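Local coordinates for protein eukaryotic translation initiation factor 2A (Schizosaccharomyces pombe, PDB 3WJ9) that is a translation initiation factor, here its beta-propeller part, that as a whole probably directs methionyl-tRNAi to 40S ribosomal subunits on a few specific mRNAs, at residues F30-E35 with F49-A54; P36-C41 with A74-L79; L173-N178 with F220-L225; C275-S280 with P319-I324; P311-I316 with A327-L332. All coordinates share one frame; numbering follows the deposited sequence.

Contact 1. Residues F30-E35 with F49-A54; sequences FEAISE and FAYATA
Tyr51 CG stands between its backbone N and carbonyl carbon (chi1 64°), and Ile33 CG1 lies anti to its own carbonyl carbon (chi1 -46°); from these positions the phenol and the isoleucine branch meet. CG1 of Ile33 comes in at the edge of the ring, near its plane, 3.4 Å from Tyr51 CE2. Beyond it, Ile33 CD1 drops between two residues of the strand, 3.7 Å from Tyr51 CE2 and 3.6 Å from Thr53 CG2. The phenol oxygen ends beside the loop backbone: Tyr51 OH is 3.1 Å from Ile33 N, but the angle is too poor for a hydrogen bond, and none links the two segments. In the beta-propeller, strand 48-53 is the second strand of a four-stranded antiparallel blade, and segment 30-35 belongs to the loop that leads into that blade's first strand, 37-42. The two segments run nearly the same way, 18° apart end to end, without pairing. Val58 and Asn60 of the next strand also touch Tyr51. At one end of the contact, Phe30 and Phe49 cross at about a right angle, Phe30 CE1 lying 4.1 Å from Phe49 CE2. At the opposite end Glu35 crosses Thr53 in a similar way with its CB, 3.5 Å from Thr53 CB, while Thr53 OG1 is hydrogen-bonded to Gln56 O.

Contact 2. Residues P36-C41 with A74-L79; sequences PARNAC and ANTYEL
Arg38 and Asn39 form a classic beta bulge opposite Ala52, and from it both reach toward segment 74-79, which leads into and begins strand 76-81, the first of the next propeller blade. Strands 37-41 and 76-79 run almost parallel, 9° apart, but their axes come no closer than 7.1 Å, a spacing that leaves side chains rather than backbone pairing to bridge the blades. The Arg38 chain bends at chi3 (66°), which sets NE; Thr76 O lies at the guanidinium edge, near its plane. NH1 of Arg38 gives that oxygen a weak hydrogen bond of 3.3 Å, and Arg38 CD touches Thr76 O at 3.1 Å. Further along, Asn39 ND2 lies 3.6 Å from Leu79 CG; it is also 3.2 Å from Tyr77 O, at an angle too poor for a hydrogen bond. The apolar end is Cys41 SG against Leu79 CB, 3.8 Å apart. Tyr77 directs its hydroxyl elsewhere, to Arg93. Between these segments, then, a single weak bond links a charged side chain to a backbone carbonyl, beside packing contacts and the close, unbonded approach of Asn39 ND2. The positive guanidinium would be expected to polarise the Thr76 carbonyl, though the bond is weak.

Contact 3. Residues L173-N178 with F220-L225; sequences LSPGQN and FKWNAL
Ser174 CB makes a CH-pi contact over the face of Trp222. It lies 3.9 Å from the centroid of the Trp222 six-membered ring and 11° off the ring normal. OG of Ser174, anti to the backbone N (chi1 173°), reaches over the same face and approaches Trp222 CE3 at 3.8 Å, while it also accepts a weak hydrogen bond from Gly176 N within its own loop. Apolar packing continues alongside: Pro175 CD meets Trp222 CB at 3.6 Å, the two side chains crossing at a slant, and Pro175 CG rests against Asn223 O at 3.5 Å. The polar atoms approach without bonding. Leu173 O comes within 3.0 Å of Trp222 CD1 and 3.3 Å of Trp222 NE1, but the angle at the indole nitrogen is poor. Pro175 O and Ala224 O, both acceptors, lie 3.3 Å apart. In the propeller, segment 173-178 begins the turn joining the first two strands of one blade, 170-173 and 180-185, whereas Trp222 belongs to the segment carrying strand 220-222, the first of the following blade. Ala182 and Leu229 also touch the indole. Asn223 OD1 accepts from Ser228 N, a bond within the same blade, and Leu225 N gives its hydrogen to Ser280 OG of the next. With no hydrogen bond between them, the two segments meet through CH-pi and apolar packing, chiefly the serine methylene and the proline ring set against the indole side chain.

Contact 4. Residues C275-S280 with P319-I324; sequences CWNADS and PNSRYI
Ser321 OG is held by two groups of the opposing turn: it donates to Asn277 OD1 at 2.7 Å and accepts a weak bond from Asp279 N at 2.8 Å, the latter bent to 128°. OG lies anti to the carbonyl carbon of Ser321 (chi1 -70°) and approaches Asn277 OD1 from above the amide carbonyl plane, 61° out of it. Asn277 OD1 in turn takes a weak bond from Ala278 N. Residues 277-280 make a type I beta turn, closed by Ser280 N to Asn277 O at 2.8 Å, and this turn follows the first strand of the second WD repeat. Ser321 sits in the corresponding loop of the third repeat, between strands 314-317 and 323-327, where an Asx turn from Asn320 OD1 to Arg322 N (3.0 Å) shapes the neighbouring backbone. Ala278 CB packs beside the hydroxyl, 3.3 Å from Pro319 O. The Asp279 carboxylate flanks Ser321 without a hydrogen bond to it, the angle being poor; its OD1 accepts from Lys281 N. One hydroxyl thus serves as donor and acceptor at once, tying the loops of two blades together through neutral groups; the nearby Asp279 carboxylate may further polarise it.

Contact 5. Residues P311-I316 with A327-L332; sequences PRNTLI and AGFGNL
Asn313 reaches across to Phe329 from a classic beta bulge, in which Asn313 and Thr314 both face Ala327 at the end of the pairing between the first two strands of a propeller blade, within the third WD repeat. From CB, the first torsion sets CG between the backbone N and the carbonyl carbon (chi1 57°), and CG comes 3.3 Å from Phe329 N. The amide then splits between the polar groups of one residue. OD1 accepts from Phe329 N at 2.8 Å in a nearly straight bond (169°), the donor tilted slightly from the carbonyl plane. It also accepts from Thr314 OG1 at 2.6 Å, this donor standing above the plane by 42°. On the other branch, ND2 is directed to Phe329 O as a hydrogen bond, though its modelled length is too short to be trusted. If that bond is real, the amide would pair with both the N-H and the C=O of Phe329, just where the regular pairing stops; the OD1 half is the sound one. The strand pairing is antiparallel: Ala327 N donates to Thr314 O at 3.0 Å, and Ala327 O takes Asn313 N at 2.9 Å plus a weak bond from Thr314 N, as a bulge requires. Gly328 CA lies 3.3 Å from Asn313 OD1. Arg312, next to the bulge, forms a salt bridge with Asp337. Beyond the amide, the Thr314 and Phe329 side chains cross at about a right angle, Thr314 CG2 lying 4.0 Å from Phe329 CE2.

The five contacts fall into two groups on the propeller. Contacts 1 and 2, with centres about 9 Å apart, share the blade of strands 37-42 and 48-53, and their segments alternate along the chain. Contacts 3, 4 and 5 follow later, their centres about 28 to 33 Å from those of the first two; contacts 3 and 4 lie across the chain's centre from them. Contacts 3 and 4, centres about 15 Å apart, touch through Ser280 and Trp276, while contacts 4 and 5, centres about 18 Å apart, alternate in sequence and share neighbouring strands 314-317 and 323-327. Contact 5 lies within one blade and contact 1 joins a blade to the loop leading into it, whereas contacts 2, 3 and 4 join successive blades.

Contact 1. Residues F30-E35 with F49-A54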
# COMPACT_ATOMS: atom_id res chain seq x y z
N PHE A 30 10.77 -24.62 -2.69
CA PHE A 30 10.69 -23.64 -1.61
C PHE A 30 10.94 -24.21 -0.22
O PHE A 30 10.38 -25.24 0.17
CB PHE A 30 9.32 -22.96 -1.61
CG PHE A 30 9.15 -21.96 -0.50
CD1 PHE A 30 9.70 -20.69 -0.60
CD2 PHE A 30 8.44 -22.28 0.64
CE1 PHE A 30 9.56 -19.77 0.42
CE2 PHE A 30 8.30 -21.37 1.67
CZ PHE A 30 8.85 -20.11 1.55
N GLU A 31 11.79 -23.52 0.53
CA GLU A 31 11.99 -23.77 1.95
C GLU A 31 12.59 -22.52 2.60
O GLU A 31 13.36 -21.79 1.97
CB GLU A 31 12.89 -24.99 2.17
CG GLU A 31 13.26 -25.23 3.63
CD GLU A 31 14.06 -26.50 3.84
OE1 GLU A 31 15.26 -26.40 4.13
OE2 GLU A 31 13.47 -27.59 3.71
N ALA A 32 12.23 -22.28 3.86
CA ALA A 32 12.65 -21.07 4.57
C ALA A 32 14.05 -21.19 5.18
O ALA A 32 14.72 -22.21 5.04
CB ALA A 32 11.64 -20.73 5.66
N ILE A 33 14.50 -20.12 5.85
CA ILE A 33 15.80 -20.10 6.51
C ILE A 33 15.73 -20.77 7.87
O ILE A 33 14.65 -20.93 8.44
CB ILE A 33 16.33 -18.64 6.68
CG1 ILE A 33 16.16 -17.82 5.41
CG2 ILE A 33 17.81 -18.62 7.07
CD1 ILE A 33 16.60 -16.38 5.56
N SER A 34 16.89 -21.19 8.38
CA SER A 34 17.05 -21.66 9.75
C SER A 34 16.30 -20.79 10.76
O SER A 34 15.53 -21.29 11.58
CB SER A 34 18.53 -21.71 10.12
OG SER A 34 18.71 -22.05 11.48
N GLU A 35 16.53 -19.49 10.69
CA GLU A 35 15.87 -18.54 11.57
C GLU A 35 14.38 -18.45 11.27
O GLU A 35 13.96 -18.60 10.13
CB GLU A 35 16.50 -17.15 11.43
CG GLU A 35 18.01 -17.11 11.56
CD GLU A 35 18.48 -17.03 13.00
OE1 GLU A 35 19.58 -16.49 13.24
OE2 GLU A 35 17.74 -17.50 13.90
N PHE A 49 9.32 -13.15 -4.21
CA PHE A 49 8.88 -13.25 -2.82
C PHE A 49 10.06 -13.07 -1.87
O PHE A 49 11.09 -13.72 -2.01
CB PHE A 49 8.20 -14.60 -2.57
CG PHE A 49 7.88 -14.86 -1.12
CD1 PHE A 49 6.76 -14.30 -0.54
CD2 PHE A 49 8.69 -15.68 -0.35
CE1 PHE A 49 6.46 -14.54 0.79
CE2 PHE A 49 8.40 -15.92 0.98
CZ PHE A 49 7.28 -15.35 1.55
N ALA A 50 9.90 -12.18 -0.89
CA ALA A 50 10.96 -11.91 0.07
C ALA A 50 10.45 -12.09 1.50
O ALA A 50 9.35 -11.65 1.83
CB ALA A 50 11.51 -10.51 -0.11
N TYR A 51 11.25 -12.73 2.34
CA TYR A 51 10.92 -12.83 3.75
C TYR A 51 12.14 -12.54 4.61
O TYR A 51 13.27 -12.86 4.24
CB TYR A 51 10.34 -14.21 4.08
CG TYR A 51 11.30 -15.36 3.87
CD1 TYR A 51 11.36 -16.02 2.65
CD2 TYR A 51 12.13 -15.79 4.89
CE1 TYR A 51 12.23 -17.07 2.45
CE2 TYR A 51 13.00 -16.84 4.70
CZ TYR A 51 13.04 -17.48 3.48
OH TYR A 51 13.91 -18.53 3.28
N ALA A 52 11.90 -11.93 5.76
CA ALA A 52 12.98 -11.51 6.63
C ALA A 52 13.11 -12.41 7.85
O ALA A 52 12.12 -12.73 8.51
CB ALA A 52 12.77 -10.07 7.07
N THR A 53 14.34 -12.83 8.12
CA THR A 53 14.67 -13.49 9.36
C THR A 53 15.73 -12.64 10.05
O THR A 53 16.18 -11.65 9.49
CB THR A 53 15.19 -14.92 9.14
OG1 THR A 53 16.50 -14.88 8.56
CG2 THR A 53 14.25 -15.70 8.23
N ALA A 54 16.11 -13.02 11.27
CA ALA A 54 17.10 -12.25 12.02
C ALA A 54 18.43 -12.16 11.29
O ALA A 54 19.04 -11.10 11.22
CB ALA A 54 17.29 -12.86 13.40

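Contact 2. Residues P36-C41 with A74-L79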
# COMPACT_ATOMS: atom_id res chain seq x y z
N PRO A 36 13.57 -18.21 12.32
CA PRO A 36 12.14 -17.96 12.10
C PRO A 36 11.93 -16.65 11.34
O PRO A 36 12.65 -15.69 11.58
CB PRO A 36 11.59 -17.86 13.53
CG PRO A 36 12.76 -17.45 14.36
CD PRO A 36 13.94 -18.13 13.74
N ALA A 37 10.97 -16.63 10.42
CA ALA A 37 10.69 -15.43 9.65
C ALA A 37 9.97 -14.39 10.52
O ALA A 37 9.21 -14.75 11.42
CB ALA A 37 9.86 -15.76 8.43
N ARG A 38 10.23 -13.12 10.24
CA ARG A 38 9.64 -12.03 11.02
C ARG A 38 8.86 -11.07 10.13
O ARG A 38 8.13 -10.21 10.62
CB ARG A 38 10.73 -11.26 11.76
CG ARG A 38 11.78 -10.65 10.86
CD ARG A 38 12.71 -9.74 11.63
NE ARG A 38 13.53 -10.47 12.59
CZ ARG A 38 14.28 -9.89 13.53
NH1 ARG A 38 14.31 -8.57 13.64
NH2 ARG A 38 14.99 -10.64 14.36
N ASN A 39 9.01 -11.23 8.82
CA ASN A 39 8.35 -10.37 7.85
C ASN A 39 8.35 -11.02 6.47
O ASN A 39 9.13 -11.94 6.22
CB ASN A 39 9.04 -9.01 7.80
CG ASN A 39 8.18 -7.95 7.12
OD1 ASN A 39 6.97 -8.10 7.01
ND2 ASN A 39 8.82 -6.87 6.67
N ALA A 40 7.46 -10.56 5.59
CA ALA A 40 7.37 -11.10 4.24
C ALA A 40 6.60 -10.17 3.30
O ALA A 40 5.77 -9.38 3.76
CB ALA A 40 6.72 -12.48 4.26
N CYS A 41 6.86 -10.28 2.00
CA CYS A 41 6.16 -9.47 1.00
C CYS A 41 6.36 -9.96 -0.44
O CYS A 41 7.30 -10.70 -0.73
CB CYS A 41 6.59 -8.01 1.10
SG CYS A 41 8.33 -7.69 0.69
N ALA A 74 20.26 -7.87 8.52
CA ALA A 74 19.87 -8.34 9.84
C ALA A 74 19.01 -7.31 10.57
O ALA A 74 19.01 -6.13 10.21
CB ALA A 74 21.11 -8.66 10.67
N ASN A 75 18.28 -7.77 11.58
CA ASN A 75 17.46 -6.90 12.43
C ASN A 75 16.42 -6.10 11.65
O ASN A 75 16.00 -5.03 12.09
CB ASN A 75 18.36 -5.94 13.22
CG ASN A 75 19.53 -6.64 13.87
OD1 ASN A 75 19.37 -7.68 14.52
ND2 ASN A 75 20.72 -6.08 13.70
N THR A 76 16.02 -6.60 10.48
CA THR A 76 15.06 -5.90 9.63
C THR A 76 13.68 -5.89 10.25
O THR A 76 13.33 -6.78 11.03
CB THR A 76 14.97 -6.53 8.23
OG1 THR A 76 14.85 -7.96 8.35
CG2 THR A 76 16.21 -6.21 7.42
N TYR A 77 12.89 -4.88 9.91
CA TYR A 77 11.51 -4.80 10.37
C TYR A 77 10.57 -4.61 9.19
O TYR A 77 9.42 -5.04 9.22
CB TYR A 77 11.32 -3.65 11.36
CG TYR A 77 11.87 -3.90 12.75
CD1 TYR A 77 13.22 -4.13 12.95
CD2 TYR A 77 11.03 -3.91 13.85
CE1 TYR A 77 13.72 -4.36 14.22
CE2 TYR A 77 11.52 -4.14 15.12
CZ TYR A 77 12.87 -4.36 15.30
OH TYR A 77 13.36 -4.59 16.56
N GLU A 78 11.06 -3.95 8.14
CA GLU A 78 10.24 -3.64 6.98
C GLU A 78 10.95 -3.97 5.67
O GLU A 78 12.17 -3.88 5.57
CB GLU A 78 9.83 -2.16 7.00
CG GLU A 78 9.36 -1.67 8.36
CD GLU A 78 7.95 -1.11 8.34
OE1 GLU A 78 7.24 -1.35 7.34
OE2 GLU A 78 7.56 -0.45 9.32
N LEU A 79 10.16 -4.35 4.67
CA LEU A 79 10.69 -4.70 3.35
C LEU A 79 9.83 -4.05 2.27
O LEU A 79 8.65 -3.79 2.49
CB LEU A 79 10.72 -6.22 3.18
CG LEU A 79 11.51 -7.05 4.21
CD1 LEU A 79 11.22 -8.53 4.04
CD2 LEU A 79 13.00 -6.78 4.10

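Contact 3. Residues L173-N178 with F220-L225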
# COMPACT_ATOMS: atom_id res chain seq x y z
N LEU A 173 4.60 10.69 -5.02
CA LEU A 173 4.86 10.64 -6.46
C LEU A 173 3.60 10.30 -7.26
O LEU A 173 2.56 9.98 -6.69
CB LEU A 173 5.96 9.63 -6.77
CG LEU A 173 7.38 10.17 -6.98
CD1 LEU A 173 7.76 11.12 -5.86
CD2 LEU A 173 8.37 9.02 -7.07
N SER A 174 3.72 10.36 -8.59
CA SER A 174 2.62 9.99 -9.47
C SER A 174 2.94 8.70 -10.22
O SER A 174 4.04 8.53 -10.74
CB SER A 174 2.33 11.12 -10.47
OG SER A 174 1.38 10.72 -11.45
N PRO A 175 1.96 7.77 -10.26
CA PRO A 175 2.13 6.48 -10.94
C PRO A 175 1.67 6.52 -12.39
O PRO A 175 1.39 5.47 -12.98
CB PRO A 175 1.26 5.54 -10.11
CG PRO A 175 0.24 6.44 -9.42
CD PRO A 175 0.63 7.88 -9.65
N GLY A 176 1.58 7.71 -12.97
CA GLY A 176 1.19 7.85 -14.36
C GLY A 176 2.29 7.44 -15.31
O GLY A 176 3.36 7.00 -14.88
N GLN A 177 2.03 7.56 -16.61
CA GLN A 177 3.06 7.29 -17.60
C GLN A 177 4.13 8.37 -17.55
O GLN A 177 5.32 8.08 -17.51
CB GLN A 177 2.46 7.20 -19.01
CG GLN A 177 1.78 5.88 -19.32
CD GLN A 177 1.57 5.68 -20.81
OE1 GLN A 177 1.76 6.60 -21.60
NE2 GLN A 177 1.16 4.47 -21.19
N ASN A 178 3.69 9.63 -17.56
CA ASN A 178 4.60 10.75 -17.37
C ASN A 178 4.74 11.07 -15.89
O ASN A 178 3.76 11.23 -15.18
CB ASN A 178 4.11 11.97 -18.14
CG ASN A 178 4.46 11.91 -19.61
OD1 ASN A 178 5.61 12.09 -20.00
ND2 ASN A 178 3.46 11.64 -20.44
N PHE A 220 -2.28 11.93 0.62
CA PHE A 220 -2.37 11.94 -0.84
C PHE A 220 -2.89 10.62 -1.38
O PHE A 220 -2.61 9.56 -0.83
CB PHE A 220 -1.01 12.26 -1.46
CG PHE A 220 -0.68 13.72 -1.49
CD1 PHE A 220 -1.43 14.59 -2.26
CD2 PHE A 220 0.38 14.23 -0.77
CE1 PHE A 220 -1.14 15.94 -2.30
CE2 PHE A 220 0.68 15.57 -0.80
CZ PHE A 220 -0.08 16.43 -1.57
N LYS A 221 -3.64 10.69 -2.48
CA LYS A 221 -4.19 9.48 -3.09
C LYS A 221 -4.31 9.61 -4.61
O LYS A 221 -5.39 9.87 -5.13
CB LYS A 221 -5.56 9.17 -2.49
CG LYS A 221 -5.73 7.73 -2.04
CD LYS A 221 -5.72 7.62 -0.53
CE LYS A 221 -5.76 6.17 -0.07
NZ LYS A 221 -5.83 6.06 1.41
N TRP A 222 -3.19 9.41 -5.30
CA TRP A 222 -3.20 9.36 -6.76
C TRP A 222 -3.99 8.15 -7.25
O TRP A 222 -4.20 7.20 -6.49
CB TRP A 222 -1.77 9.31 -7.32
CG TRP A 222 -1.06 10.64 -7.40
CD1 TRP A 222 -0.19 11.16 -6.49
CD2 TRP A 222 -1.15 11.60 -8.45
NE1 TRP A 222 0.26 12.39 -6.90
CE2 TRP A 222 -0.32 12.68 -8.11
CE3 TRP A 222 -1.87 11.66 -9.65
CZ2 TRP A 222 -0.18 13.81 -8.92
CZ3 TRP A 222 -1.73 12.78 -10.45
CH2 TRP A 222 -0.89 13.84 -10.09
N ASN A 223 -4.43 8.18 -8.50
CA ASN A 223 -5.05 7.01 -9.11
C ASN A 223 -4.07 6.34 -10.08
O ASN A 223 -3.04 6.92 -10.40
CB ASN A 223 -6.35 7.38 -9.82
CG ASN A 223 -6.21 8.58 -10.74
OD1 ASN A 223 -5.49 9.53 -10.43
ND2 ASN A 223 -6.90 8.54 -11.87
N ALA A 224 -4.41 5.12 -10.51
CA ALA A 224 -3.55 4.34 -11.41
C ALA A 224 -3.05 5.17 -12.58
O ALA A 224 -1.89 5.08 -12.98
CB ALA A 224 -4.29 3.11 -11.91
N LEU A 225 -3.94 5.99 -13.13
CA LEU A 225 -3.55 6.99 -14.10
C LEU A 225 -3.16 8.26 -13.36
O LEU A 225 -3.98 8.87 -12.68
CB LEU A 225 -4.70 7.26 -15.08
CG LEU A 225 -5.21 6.00 -15.79
CD1 LEU A 225 -6.37 6.32 -16.72
CD2 LEU A 225 -4.08 5.32 -16.55

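Contact 4. Residues C275-S280 with P319-I324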
# COMPACT_ATOMS: atom_id res chain seq x y z
N CYS A 275 -10.80 5.47 -1.21
CA CYS A 275 -10.27 4.49 -2.16
C CYS A 275 -10.66 4.79 -3.61
O CYS A 275 -11.82 5.04 -3.91
CB CYS A 275 -10.74 3.09 -1.78
SG CYS A 275 -9.94 1.74 -2.68
N TRP A 276 -9.67 4.76 -4.50
CA TRP A 276 -9.91 4.89 -5.93
C TRP A 276 -10.42 3.58 -6.51
O TRP A 276 -10.49 2.57 -5.81
CB TRP A 276 -8.63 5.31 -6.66
CG TRP A 276 -8.28 6.76 -6.52
CD1 TRP A 276 -7.46 7.32 -5.59
CD2 TRP A 276 -8.75 7.84 -7.34
NE1 TRP A 276 -7.38 8.68 -5.78
CE2 TRP A 276 -8.16 9.02 -6.84
CE3 TRP A 276 -9.60 7.92 -8.44
CZ2 TRP A 276 -8.40 10.27 -7.42
CZ3 TRP A 276 -9.84 9.16 -9.01
CH2 TRP A 276 -9.24 10.32 -8.49
N ASN A 277 -10.77 3.59 -7.79
CA ASN A 277 -11.08 2.35 -8.50
C ASN A 277 -9.91 1.97 -9.39
O ASN A 277 -9.16 2.84 -9.85
CB ASN A 277 -12.36 2.49 -9.33
CG ASN A 277 -13.02 1.16 -9.62
OD1 ASN A 277 -12.38 0.11 -9.57
ND2 ASN A 277 -14.31 1.20 -9.92
N ALA A 278 -9.75 0.67 -9.64
CA ALA A 278 -8.63 0.16 -10.43
C ALA A 278 -8.58 0.78 -11.83
O ALA A 278 -7.50 1.04 -12.36
CB ALA A 278 -8.72 -1.35 -10.53
N ASP A 279 -9.75 1.03 -12.42
CA ASP A 279 -9.83 1.63 -13.75
C ASP A 279 -9.66 3.15 -13.71
O ASP A 279 -9.75 3.83 -14.74
CB ASP A 279 -11.16 1.28 -14.42
CG ASP A 279 -12.37 1.64 -13.57
OD1 ASP A 279 -12.20 2.34 -12.55
OD2 ASP A 279 -13.49 1.22 -13.92
N SER A 280 -9.44 3.68 -12.50
CA SER A 280 -9.26 5.11 -12.26
C SER A 280 -10.48 5.94 -12.68
O SER A 280 -10.40 7.17 -12.76
CB SER A 280 -8.02 5.63 -12.98
OG SER A 280 -6.88 4.85 -12.67
N PRO A 319 -10.08 -5.64 -8.42
CA PRO A 319 -9.08 -5.38 -9.46
C PRO A 319 -9.69 -5.18 -10.85
O PRO A 319 -9.17 -4.39 -11.64
CB PRO A 319 -8.22 -6.64 -9.43
CG PRO A 319 -8.29 -7.09 -8.03
CD PRO A 319 -9.69 -6.78 -7.57
N ASN A 320 -10.78 -5.87 -11.14
CA ASN A 320 -11.44 -5.75 -12.43
C ASN A 320 -12.40 -4.56 -12.48
O ASN A 320 -13.11 -4.37 -13.46
CB ASN A 320 -12.18 -7.04 -12.79
CG ASN A 320 -13.41 -7.28 -11.93
OD1 ASN A 320 -13.55 -6.71 -10.85
ND2 ASN A 320 -14.31 -8.13 -12.41
N SER A 321 -12.41 -3.78 -11.40
CA SER A 321 -13.26 -2.60 -11.27
C SER A 321 -14.75 -2.89 -11.44
O SER A 321 -15.53 -1.99 -11.75
CB SER A 321 -12.84 -1.53 -12.29
OG SER A 321 -11.58 -0.97 -11.95
N ARG A 322 -15.14 -4.15 -11.24
CA ARG A 322 -16.55 -4.52 -11.36
C ARG A 322 -17.23 -4.58 -10.00
O ARG A 322 -18.35 -4.12 -9.83
CB ARG A 322 -16.70 -5.86 -12.08
CG ARG A 322 -18.15 -6.27 -12.29
CD ARG A 322 -18.29 -7.72 -12.69
NE ARG A 322 -19.70 -8.11 -12.82
CZ ARG A 322 -20.11 -9.36 -12.98
NH1 ARG A 322 -19.24 -10.36 -13.03
NH2 ARG A 322 -21.41 -9.62 -13.09
N TYR A 323 -16.53 -5.16 -9.03
CA TYR A 323 -17.11 -5.39 -7.71
C TYR A 323 -16.65 -4.36 -6.68
O TYR A 323 -15.52 -3.87 -6.74
CB TYR A 323 -16.77 -6.80 -7.21
CG TYR A 323 -17.11 -7.88 -8.20
CD1 TYR A 323 -18.43 -8.16 -8.52
CD2 TYR A 323 -16.11 -8.63 -8.81
CE1 TYR A 323 -18.75 -9.15 -9.43
CE2 TYR A 323 -16.42 -9.63 -9.72
CZ TYR A 323 -17.74 -9.89 -10.02
OH TYR A 323 -18.06 -10.87 -10.92
N ILE A 324 -17.53 -4.05 -5.74
CA ILE A 324 -17.21 -3.12 -4.65
C ILE A 324 -17.47 -3.78 -3.30
O ILE A 324 -18.57 -4.26 -3.03
CB ILE A 324 -18.02 -1.82 -4.77
CG1 ILE A 324 -17.84 -1.20 -6.16
CG2 ILE A 324 -17.61 -0.84 -3.69
CD1 ILE A 324 -18.62 0.09 -6.37

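Contact 5. Residues P311-I316 with A327-L332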
# COMPACT_ATOMS: atom_id res chain seq x y z
N PRO A 311 -22.94 -0.75 9.33
CA PRO A 311 -21.82 -0.79 10.26
C PRO A 311 -20.57 -1.17 9.50
O PRO A 311 -20.09 -2.30 9.59
CB PRO A 311 -22.21 -1.90 11.23
CG PRO A 311 -23.69 -1.97 11.15
CD PRO A 311 -24.03 -1.65 9.73
N ARG A 312 -20.05 -0.21 8.74
CA ARG A 312 -18.89 -0.43 7.88
C ARG A 312 -17.84 0.66 8.07
O ARG A 312 -18.17 1.82 8.33
CB ARG A 312 -19.33 -0.48 6.41
CG ARG A 312 -20.55 -1.36 6.17
CD ARG A 312 -20.23 -2.84 6.34
NE ARG A 312 -21.33 -3.68 5.87
CZ ARG A 312 -21.94 -4.60 6.61
NH1 ARG A 312 -21.56 -4.79 7.87
NH2 ARG A 312 -22.93 -5.32 6.10
N ASN A 313 -16.57 0.28 7.95
CA ASN A 313 -15.46 1.21 8.13
C ASN A 313 -14.39 1.07 7.06
O ASN A 313 -13.33 1.68 7.14
CB ASN A 313 -14.83 1.03 9.51
CG ASN A 313 -14.34 -0.40 9.75
OD1 ASN A 313 -14.12 -1.17 8.82
ND2 ASN A 313 -14.16 -0.75 11.02
N THR A 314 -14.66 0.23 6.06
CA THR A 314 -13.65 -0.12 5.07
C THR A 314 -14.25 -0.40 3.70
O THR A 314 -15.20 -1.17 3.57
CB THR A 314 -12.85 -1.35 5.53
OG1 THR A 314 -12.34 -1.13 6.86
CG2 THR A 314 -11.69 -1.62 4.58
N LEU A 315 -13.68 0.22 2.67
CA LEU A 315 -14.14 0.04 1.30
C LEU A 315 -13.02 -0.49 0.41
O LEU A 315 -11.88 -0.04 0.51
CB LEU A 315 -14.67 1.37 0.74
CG LEU A 315 -15.24 1.34 -0.68
CD1 LEU A 315 -16.68 0.86 -0.67
CD2 LEU A 315 -15.14 2.71 -1.31
N ILE A 316 -13.34 -1.45 -0.46
CA ILE A 316 -12.36 -2.00 -1.39
C ILE A 316 -12.97 -2.25 -2.77
O ILE A 316 -14.05 -2.83 -2.89
CB ILE A 316 -11.76 -3.34 -0.87
CG1 ILE A 316 -11.14 -3.17 0.52
CG2 ILE A 316 -10.72 -3.87 -1.84
CD1 ILE A 316 -10.64 -4.46 1.13
N ALA A 327 -16.92 -3.50 4.24
CA ALA A 327 -16.72 -4.33 5.42
C ALA A 327 -16.53 -3.52 6.70
O ALA A 327 -16.38 -2.30 6.66
CB ALA A 327 -15.53 -5.25 5.21
N GLY A 328 -16.54 -4.22 7.83
CA GLY A 328 -16.30 -3.62 9.12
C GLY A 328 -15.19 -4.34 9.86
O GLY A 328 -15.36 -5.48 10.30
N PHE A 329 -14.04 -3.68 9.99
CA PHE A 329 -12.87 -4.28 10.64
C PHE A 329 -12.50 -3.55 11.92
O PHE A 329 -13.03 -2.48 12.22
CB PHE A 329 -11.67 -4.28 9.69
CG PHE A 329 -11.89 -5.03 8.40
CD1 PHE A 329 -12.79 -6.09 8.33
CD2 PHE A 329 -11.19 -4.68 7.26
CE1 PHE A 329 -12.98 -6.78 7.14
CE2 PHE A 329 -11.38 -5.36 6.07
CZ PHE A 329 -12.27 -6.41 6.01
N GLY A 330 -11.57 -4.12 12.68
CA GLY A 330 -11.07 -3.51 13.90
C GLY A 330 -11.89 -3.85 15.12
O GLY A 330 -11.66 -3.32 16.21
N ASN A 331 -12.85 -4.75 14.95
CA ASN A 331 -13.78 -5.11 16.01
C ASN A 331 -14.48 -6.43 15.70
O ASN A 331 -14.31 -6.99 14.62
CB ASN A 331 -14.80 -4.00 16.20
CG ASN A 331 -15.44 -3.58 14.89
OD1 ASN A 331 -16.14 -4.36 14.25
ND2 ASN A 331 -15.19 -2.34 14.49
N LEU A 332 -15.28 -6.91 16.65
CA LEU A 332 -16.03 -8.14 16.45
C LEU A 332 -17.23 -7.88 15.53
O LEU A 332 -17.49 -6.74 15.15
CB LEU A 332 -16.51 -8.72 17.78
CG LEU A 332 -15.49 -9.50 18.61
CD1 LEU A 332 -14.48 -8.59 19.29
CD2 LEU A 332 -16.19 -10.36 19.65